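Local coordinates for protein putative mandelate racemase (Zymomonas mobilis, PDB 2OX4) that binds a magnesium ion and probably acts as a lyase (dehydratase) of the mandelate racemase group of the enolase superfamily, at residues C[10-15]-C[386-391]. Residues are numbered along the deposited sequence; the frame is centred on the assembly and turned at random.
Sequences IFHVHT and ISDYVS
Strand 10-13 pairs antiparallel with strand 387-391, and alternate residues exchange main-chain bonds across the pair, while F11 and V13 turn to L25 and P23. I10 N donates to V390 O at 2.8 Å and V390 N returns to I10 O; H12 and D388 form the next such reciprocal pair, in which D388 N meets H12 O from above the carbonyl plane, an oxygen that also accepts from R22. Past the strand end, H14 N reaches I386 O at 2.8 Å, nearly straight at 172°. The ring of H14 folds back over the backbone, S387 N lying 3.6 Å above its centre, and NE2 donates to D388 OD2 at 3.1 Å, the oxygen near the ring plane but met from above the carboxylate. An alanine in place of H14 would probably loosen this strand end, losing the bond to D388 and the ring's cover over the 386-387 peptide. The capping-domain sheet here draws on both chain ends, as in the enolase superfamily, with strand 387-393 beside 5-13. D388 OD1 forms a salt bridge with R22 and accepts from a water, which also bonds H12 ND1 at 2.8 Å; H12 NE2 is hydrogen-bonded to a glycerol, probably from the crystallisation liquor. On the other face, F11 CE2 packs obliquely against Y389 CD1 at 3.5 Å, the side chains side by side with ring planes 53° apart. Y389 OH bonds E9, while S387 OG, at the edge of the F11 ring, bonds L383 O.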
loop_
_atom_site.group_PDB
_atom_site.type_symbol
_atom_site.label_atom_id
_atom_site.label_comp_id
_atom_site.label_asym_id
_atom_site.label_seq_id
_atom_site.Cartn_x
_atom_site.Cartn_y
_atom_site.Cartn_z
ATOM N N ILE C 10 6.224 33.541 35.619
ATOM C CA ILE C 10 6.021 32.091 35.551
ATOM C C ILE C 10 6.021 31.518 36.961
ATOM O O ILE C 10 6.942 31.771 37.731
ATOM C CB ILE C 10 7.111 31.394 34.682
ATOM C CG1 ILE C 10 7.100 31.964 33.264
ATOM C CG2 ILE C 10 6.904 29.874 34.650
ATOM C CD1 ILE C 10 8.486 32.101 32.685
ATOM N N PHE C 11 4.983 30.749 37.282
ATOM C CA PHE C 11 4.794 30.206 38.626
ATOM C C PHE C 11 4.868 28.690 38.556
ATOM O O PHE C 11 3.953 28.050 38.044
ATOM C CB PHE C 11 3.408 30.597 39.164
ATOM C CG PHE C 11 3.150 32.078 39.178
ATOM C CD1 PHE C 11 2.648 32.728 38.049
ATOM C CD2 PHE C 11 3.378 32.822 40.329
ATOM C CE1 PHE C 11 2.409 34.093 38.055
ATOM C CE2 PHE C 11 3.143 34.188 40.347
ATOM C CZ PHE C 11 2.651 34.830 39.215
ATOM N N HIS C 12 5.954 28.117 39.061
ATOM C CA HIS C 12 6.030 26.672 39.193
ATOM C C HIS C 12 5.599 26.339 40.637
ATOM O O HIS C 12 6.386 26.462 41.589
ATOM C CB HIS C 12 7.442 26.161 38.856
ATOM C CG HIS C 12 7.558 24.666 38.826
ATOM N ND1 HIS C 12 8.775 24.014 38.792
ATOM C CD2 HIS C 12 6.610 23.694 38.825
ATOM C CE1 HIS C 12 8.573 22.708 38.775
ATOM N NE2 HIS C 12 7.270 22.485 38.794
ATOM N N VAL C 13 4.327 25.982 40.779
ATOM C CA VAL C 13 3.664 25.910 42.094
ATOM C C VAL C 13 4.328 24.815 42.921
ATOM O O VAL C 13 4.646 23.740 42.396
ATOM C CB VAL C 13 2.141 25.632 41.956
ATOM C CG1 VAL C 13 1.483 25.488 43.347
ATOM C CG2 VAL C 13 1.466 26.754 41.184
ATOM N N HIS C 14 4.575 25.105 44.203
ATOM C CA HIS C 14 5.182 24.133 45.112
ATOM C C HIS C 14 4.321 22.882 45.275
ATOM O O HIS C 14 3.104 22.929 45.070
ATOM C CB HIS C 14 5.445 24.779 46.477
ATOM C CG HIS C 14 6.474 25.867 46.445
ATOM N ND1 HIS C 14 6.553 26.845 47.415
ATOM C CD2 HIS C 14 7.469 26.130 45.563
ATOM C CE1 HIS C 14 7.551 27.664 47.130
ATOM N NE2 HIS C 14 8.125 27.251 46.013
ATOM N N THR C 15 4.960 21.772 45.640
ATOM C CA THR C 15 4.289 20.466 45.716
ATOM C C THR C 15 2.913 20.554 46.366
ATOM O O THR C 15 2.776 21.048 47.486
ATOM C CB THR C 15 5.154 19.444 46.468
ATOM O OG1 THR C 15 6.447 19.407 45.868
ATOM C CG2 THR C 15 4.531 18.047 46.417
ATOM N N ILE C 386 3.746 30.666 47.110
ATOM C CA ILE C 386 3.727 29.198 47.095
ATOM C C ILE C 386 4.232 28.623 45.754
ATOM O O ILE C 386 3.874 27.504 45.369
ATOM C CB ILE C 386 2.337 28.612 47.468
ATOM C CG1 ILE C 386 1.258 29.060 46.466
ATOM C CG2 ILE C 386 1.945 28.992 48.907
ATOM C CD1 ILE C 386 0.055 28.147 46.463
ATOM N N SER C 387 5.072 29.397 45.075
ATOM C CA SER C 387 5.624 28.999 43.775
ATOM C C SER C 387 7.112 29.337 43.696
ATOM O O SER C 387 7.584 30.297 44.323
ATOM C CB SER C 387 4.890 29.721 42.630
ATOM O OG SER C 387 3.483 29.552 42.706
ATOM N N ASP C 388 7.842 28.547 42.913
ATOM C CA ASP C 388 9.079 29.006 42.286
ATOM C C ASP C 388 8.706 30.021 41.215
ATOM O O ASP C 388 8.033 29.683 40.246
ATOM C CB ASP C 388 9.839 27.829 41.648
ATOM C CG ASP C 388 10.348 26.828 42.678
ATOM O OD1 ASP C 388 10.696 25.693 42.290
ATOM O OD2 ASP C 388 10.400 27.176 43.874
ATOM N N TYR C 389 9.161 31.254 41.398
ATOM C CA TYR C 389 8.678 32.417 40.641
ATOM C C TYR C 389 9.795 32.981 39.770
ATOM O O TYR C 389 10.897 33.219 40.252
ATOM C CB TYR C 389 8.179 33.498 41.611
ATOM C CG TYR C 389 7.804 34.825 40.974
ATOM C CD1 TYR C 389 6.575 34.991 40.331
ATOM C CD2 TYR C 389 8.666 35.921 41.033
ATOM C CE1 TYR C 389 6.226 36.209 39.757
ATOM C CE2 TYR C 389 8.324 37.137 40.464
ATOM C CZ TYR C 389 7.099 37.278 39.836
ATOM O OH TYR C 389 6.756 38.488 39.273
ATOM N N VAL C 390 9.505 33.195 38.491
ATOM C CA VAL C 390 10.445 33.867 37.583
ATOM C C VAL C 390 9.712 34.979 36.837
ATOM O O VAL C 390 8.589 34.785 36.372
ATOM C CB VAL C 390 11.108 32.867 36.579
ATOM C CG1 VAL C 390 11.980 33.609 35.561
ATOM C CG2 VAL C 390 11.947 31.817 37.323
ATOM N N SER C 391 10.347 36.146 36.750
ATOM C CA SER C 391 9.776 37.310 36.088
ATOM C C SER C 391 10.738 37.687 34.969
ATOM O O SER C 391 11.957 37.655 35.155
ATOM C CB SER C 391 9.663 38.465 37.093
ATOM O OG SER C 391 8.993 39.585 36.540
HETATM O O HOH W 1 11.049 25.496 39.444
#